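PDB 5IRO: E3 19 kDa protein from Human adenovirus E serotype 4, which probably binds class I MHC heavy chains and retains them in the endoplasmic reticulum, and probably inhibits tapasin, so that infected cells evade immune recognition. Local coordinates for residues Ala43-Lys47 against Asn48-Asn52; Met97-Tyr101 against His102-Pro106. All coordinates share one frame; numbering follows the deposited sequence.

Contact 1 (Ala43-Lys47 against Asn48-Asn52); sequences AIQYK and NKTRN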
loop_
_atom_site.group_PDB
_atom_site.type_symbol
_atom_site.label_atom_id
_atom_site.label_comp_id
_atom_site.label_asym_id
_atom_site.label_seq_id
_atom_site.Cartn_x
_atom_site.Cartn_y
_atom_site.Cartn_z
ATOM N N ALA D 43 -13.746 27.850 2.195
ATOM C CA ALA D 43 -14.028 26.764 1.268
ATOM C C ALA D 43 -13.116 26.813 0.056
ATOM O O ALA D 43 -12.933 27.864 -0.548
ATOM C CB ALA D 43 -15.488 26.813 0.834
ATOM N N ILE D 44 -12.535 25.673 -0.298
ATOM C CA ILE D 44 -11.662 25.617 -1.463
ATOM C C ILE D 44 -12.346 24.845 -2.586
ATOM O O ILE D 44 -12.914 23.774 -2.371
ATOM C CB ILE D 44 -10.258 25.036 -1.135
ATOM C CG1 ILE D 44 -9.331 25.144 -2.350
ATOM C CG2 ILE D 44 -10.348 23.600 -0.642
ATOM C CD1 ILE D 44 -9.086 26.563 -2.802
ATOM N N GLN D 45 -12.316 25.418 -3.783
ATOM C CA GLN D 45 -12.915 24.781 -4.945
ATOM C C GLN D 45 -11.910 24.789 -6.089
ATOM O O GLN D 45 -11.211 25.778 -6.295
ATOM C CB GLN D 45 -14.193 25.523 -5.338
ATOM C CG GLN D 45 -14.710 25.249 -6.739
ATOM C CD GLN D 45 -15.998 24.455 -6.736
ATOM O OE1 GLN D 45 -16.744 24.470 -5.757
ATOM N NE2 GLN D 45 -16.273 23.765 -7.835
ATOM N N TYR D 46 -11.836 23.688 -6.828
ATOM C CA TYR D 46 -10.873 23.567 -7.916
ATOM C C TYR D 46 -11.601 23.370 -9.246
ATOM O O TYR D 46 -11.676 24.295 -10.054
ATOM C CB TYR D 46 -9.893 22.419 -7.642
ATOM C CG TYR D 46 -8.990 22.061 -8.805
ATOM C CD1 TYR D 46 -8.420 23.046 -9.603
ATOM C CD2 TYR D 46 -8.704 20.735 -9.099
ATOM C CE1 TYR D 46 -7.600 22.718 -10.665
ATOM C CE2 TYR D 46 -7.883 20.398 -10.157
ATOM C CZ TYR D 46 -7.333 21.393 -10.937
ATOM O OH TYR D 46 -6.514 21.062 -11.990
ATOM N N LYS D 47 -12.134 22.175 -9.481
ATOM C CA LYS D 47 -12.900 21.930 -10.699
ATOM C C LYS D 47 -14.393 22.045 -10.420
ATOM O O LYS D 47 -14.973 23.132 -10.458
ATOM C CB LYS D 47 -12.618 20.522 -11.232
ATOM C CG LYS D 47 -11.239 20.327 -11.850
ATOM C CD LYS D 47 -11.011 18.868 -12.243
ATOM C CE LYS D 47 -9.612 18.640 -12.803
ATOM N NZ LYS D 47 -9.287 17.189 -12.943
ATOM N N ASN D 48 -14.996 20.899 -10.133
ATOM C CA ASN D 48 -16.404 20.807 -9.793
ATOM C C ASN D 48 -16.470 20.124 -8.441
ATOM O O ASN D 48 -17.504 19.600 -8.025
ATOM C CB ASN D 48 -17.166 20.020 -10.857
ATOM C CG ASN D 48 -17.069 20.660 -12.229
ATOM O OD1 ASN D 48 -16.956 21.878 -12.351
ATOM N ND2 ASN D 48 -17.105 19.836 -13.271
ATOM N N LYS D 49 -15.327 20.142 -7.766
ATOM C CA LYS D 49 -15.161 19.502 -6.475
ATOM C C LYS D 49 -14.857 20.572 -5.439
ATOM O O LYS D 49 -13.987 21.419 -5.640
ATOM C CB LYS D 49 -14.030 18.472 -6.530
ATOM C CG LYS D 49 -13.595 17.933 -5.177
ATOM C CD LYS D 49 -12.441 16.953 -5.331
ATOM C CE LYS D 49 -12.043 16.344 -3.998
ATOM N NZ LYS D 49 -11.029 15.267 -4.168
ATOM N N THR D 50 -15.575 20.515 -4.324
ATOM C CA THR D 50 -15.414 21.475 -3.247
ATOM C C THR D 50 -14.990 20.681 -2.028
ATOM O O THR D 50 -15.635 19.694 -1.678
ATOM C CB THR D 50 -16.744 22.184 -2.923
ATOM O OG1 THR D 50 -17.302 21.634 -1.723
ATOM C CG2 THR D 50 -17.742 22.009 -4.061
ATOM N N ARG D 51 -13.906 21.091 -1.380
ATOM C CA ARG D 51 -13.401 20.301 -0.266
ATOM C C ARG D 51 -12.739 21.095 0.851
ATOM O O ARG D 51 -11.521 21.035 1.025
ATOM C CB ARG D 51 -12.415 19.249 -0.782
ATOM C CG ARG D 51 -12.991 17.849 -0.875
ATOM C CD ARG D 51 -13.396 17.340 0.495
ATOM N NE ARG D 51 -12.336 17.543 1.478
ATOM C CZ ARG D 51 -12.416 17.178 2.753
ATOM N NH1 ARG D 51 -13.510 16.583 3.207
ATOM N NH2 ARG D 51 -11.402 17.407 3.574
ATOM N N ASN D 52 -13.557 21.828 1.602
ATOM C CA ASN D 52 -13.166 22.345 2.909
ATOM C C ASN D 52 -11.885 23.177 2.908
ATOM O O ASN D 52 -11.777 24.178 2.200
ATOM C CB ASN D 52 -13.074 21.197 3.919
ATOM C CG ASN D 52 -14.386 20.439 4.060
ATOM O OD1 ASN D 52 -14.786 19.697 3.164
ATOM N ND2 ASN D 52 -15.056 20.619 5.192
#
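I44 and R51 face each other across a local hairpin-like reversal, in which the chain leaves edge strand 43-45 of an antiparallel three-stranded sheet, turns through K47 and N48, and comes back in extended form along the strand it has just left. The end-to-end directions of the two halves differ by 156°, and CA of Q45 lies 4.5 Å from CA of T50, the single bridged pair. The remaining edge of the strand pairs with strand 66-72 through A43 with S70 and Q45 with T68.

Three backbone bonds tie the halves together. The firm one runs from R51 N to I44 O at 3.0 Å, with an N-H...O angle of 167°. The two bonds on either side of it along the chain are weak: I44 N to N52 O is bent, and Y46 N to K49 O is straight but long. CA-H...O contacts accompany them, T50 CA and Q45 CA each approaching a carbonyl of the other half.

In the packing, I44 and Y46 turn to the interior, where I44 touches L55 and I33, and Y46 also meets I33; CG2 of I44 still approaches N52 O. K47 lays its CG over one face of the Y46 ring, 3.7 Å above the plane and offset toward the rim.

The charged ends find partners beyond the turn. K47 NZ forms a salt bridge with D63; K49 NZ bonds to A56 O and to an acidic side chain of another protein's chain.

On the Q45 and T50 side, OE1 of Q45 meets T50 CG2. The Q45 chain starts with CG anti to the backbone N and bends at chi2, bringing its amide round to the turn. There NE2 donates to K47 O at 3.0 Å, the acceptor almost in the amide plane but the donor 53° out of the carbonyl plane.

Contact 2 (Met97-Tyr101 against His102-Pro106); sequences MSRQY and HMWPP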
loop_
_atom_site.group_PDB
_atom_site.type_symbol
_atom_site.label_atom_id
_atom_site.label_comp_id
_atom_site.label_asym_id
_atom_site.label_seq_id
_atom_site.Cartn_x
_atom_site.Cartn_y
_atom_site.Cartn_z
ATOM N N MET D 97 9.169 11.234 -15.559
ATOM C CA MET D 97 9.610 9.894 -15.905
ATOM C C MET D 97 8.480 9.183 -16.639
ATOM O O MET D 97 8.697 8.193 -17.329
ATOM C CB MET D 97 10.061 9.119 -14.667
ATOM C CG MET D 97 10.766 7.813 -14.996
ATOM S SD MET D 97 11.440 6.998 -13.542
ATOM C CE MET D 97 12.771 8.121 -13.125
ATOM N N SER D 98 7.270 9.710 -16.500
ATOM C CA SER D 98 6.119 9.131 -17.176
ATOM C C SER D 98 6.045 9.625 -18.619
ATOM O O SER D 98 5.242 9.128 -19.408
ATOM C CB SER D 98 4.825 9.459 -16.423
ATOM O OG SER D 98 4.646 10.858 -16.285
ATOM N N ARG D 99 6.883 10.604 -18.959
ATOM C CA ARG D 99 6.936 11.130 -20.322
ATOM C C ARG D 99 7.820 10.270 -21.208
ATOM O O ARG D 99 7.499 10.010 -22.369
ATOM C CB ARG D 99 7.490 12.556 -20.339
ATOM C CG ARG D 99 6.807 13.512 -19.403
ATOM C CD ARG D 99 5.304 13.446 -19.549
ATOM N NE ARG D 99 4.651 14.230 -18.510
ATOM C CZ ARG D 99 4.133 15.436 -18.701
ATOM N NH1 ARG D 99 4.162 15.993 -19.903
ATOM N NH2 ARG D 99 3.562 16.073 -17.690
ATOM N N GLN D 100 8.941 9.837 -20.643
ATOM C CA GLN D 100 9.923 9.038 -21.363
ATOM C C GLN D 100 9.339 7.685 -21.761
ATOM O O GLN D 100 9.823 7.037 -22.690
ATOM C CB GLN D 100 11.165 8.835 -20.485
ATOM C CG GLN D 100 11.947 10.111 -20.162
ATOM C CD GLN D 100 12.962 9.905 -19.045
ATOM O OE1 GLN D 100 13.408 8.785 -18.798
ATOM N NE2 GLN D 100 13.322 10.987 -18.360
ATOM N N TYR D 101 8.289 7.270 -21.059
ATOM C CA TYR D 101 7.727 5.937 -21.239
ATOM C C TYR D 101 6.269 5.974 -21.723
ATOM O O TYR D 101 5.570 4.958 -21.714
ATOM C CB TYR D 101 7.893 5.163 -19.930
ATOM C CG TYR D 101 9.339 5.176 -19.468
ATOM C CD1 TYR D 101 10.366 4.860 -20.347
ATOM C CD2 TYR D 101 9.681 5.569 -18.181
ATOM C CE1 TYR D 101 11.684 4.892 -19.947
ATOM C CE2 TYR D 101 11.001 5.604 -17.771
ATOM C CZ TYR D 101 11.997 5.264 -18.660
ATOM O OH TYR D 101 13.315 5.294 -18.272
ATOM N N HIS D 102 5.828 7.158 -22.143
ATOM C CA HIS D 102 4.530 7.352 -22.799
ATOM C C HIS D 102 3.302 6.891 -22.012
ATOM O O HIS D 102 2.411 6.257 -22.578
ATOM C CB HIS D 102 4.519 6.668 -24.173
ATOM C CG HIS D 102 5.603 7.133 -25.096
ATOM N ND1 HIS D 102 5.486 8.262 -25.879
ATOM C CD2 HIS D 102 6.826 6.617 -25.361
ATOM C CE1 HIS D 102 6.589 8.418 -26.588
ATOM N NE2 HIS D 102 7.420 7.435 -26.291
ATOM N N MET D 103 3.242 7.196 -20.720
ATOM C CA MET D 103 2.056 6.847 -19.942
ATOM C C MET D 103 1.281 8.097 -19.526
ATOM O O MET D 103 0.149 8.007 -19.051
ATOM C CB MET D 103 2.428 6.005 -18.717
ATOM C CG MET D 103 1.249 5.260 -18.088
ATOM S SD MET D 103 0.711 3.805 -19.010
ATOM C CE MET D 103 -0.755 3.339 -18.087
ATOM N N TRP D 104 1.883 9.265 -19.728
ATOM C CA TRP D 104 1.175 10.511 -19.486
ATOM C C TRP D 104 1.458 11.390 -20.703
ATOM O O TRP D 104 2.599 11.438 -21.167
ATOM C CB TRP D 104 1.673 11.196 -18.215
ATOM C CG TRP D 104 0.676 12.154 -17.623
ATOM C CD1 TRP D 104 -0.300 11.852 -16.717
ATOM C CD2 TRP D 104 0.493 13.535 -17.958
ATOM N NE1 TRP D 104 -1.041 12.970 -16.425
ATOM C CE2 TRP D 104 -0.580 14.016 -17.181
ATOM C CE3 TRP D 104 1.140 14.413 -18.828
ATOM C CZ2 TRP D 104 -1.015 15.337 -17.246
ATOM C CZ3 TRP D 104 0.709 15.726 -18.889
ATOM C CH2 TRP D 104 -0.354 16.175 -18.102
ATOM N N PRO D 105 0.440 12.096 -21.229
ATOM C CA PRO D 105 -0.957 12.291 -20.806
ATOM C C PRO D 105 -1.764 11.002 -20.611
ATOM O O PRO D 105 -1.445 9.982 -21.224
ATOM C CB PRO D 105 -1.556 13.109 -21.965
ATOM C CG PRO D 105 -0.625 12.905 -23.113
ATOM C CD PRO D 105 0.721 12.802 -22.490
ATOM N N PRO D 106 -2.804 11.057 -19.757
ATOM C CA PRO D 106 -3.663 9.937 -19.350
ATOM C C PRO D 106 -4.132 9.009 -20.474
ATOM O O PRO D 106 -4.566 7.893 -20.181
ATOM C CB PRO D 106 -4.863 10.647 -18.725
ATOM C CG PRO D 106 -4.265 11.851 -18.099
ATOM C CD PRO D 106 -3.154 12.291 -19.024
#
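S98 O receives M103 N at 3.1 Å, and H102 N makes a weak bond to R99 O; these two bonds close off the C-terminal end of the short, weakly bonded helix 97-100. The first of these is nearly linear (163° at the hydrogen), and W104 N adds a weak second bond to the same S98 carbonyl.

Among the side chains, W104 lies alongside R99, both pointing the same way. CE3 of W104 sits over the centre of the guanidinium, 3.1 Å above its plane, with the two planes 34° apart; this is a tilted overlap of flat groups. The R99 chain bends at chi2 to bring its end there, and NH2 also donates to N92 OD1.

The backbone pattern is a Schellman motif, with H102 as the C-prime residue at positive phi (57°), the conformation that ends the helix. Beyond it, W104 CB packs against S98 OG at 3.6 Å. Q100 and Y101 reach a chain of another protein: Y101 OH bonds to its backbone, and Q100 NE2 to one of its polar side chains. Within the loop, P106 CD lies 3.4 Å above the W104 ring, offset toward its rim.

Contacts 1 and 2 are separate local features of one chain, with centres 27 Å apart and nearest atoms about 9 Å apart, so neither touches the other. The centre of contact 1 lies about 8 Å from the centre of the chain and that of contact 2 about 22 Å, which puts the helix end well out toward the C-terminal tip of an elongated molecule. They come in series along the sequence, both in the disulfide-bonded GP19K domain, one piece of a longer membrane protein. Contact 1 meets a chain of another protein through K49 and R51; contact 2 meets two, one through M97, Q100 and Y101, the other through M103 and P106.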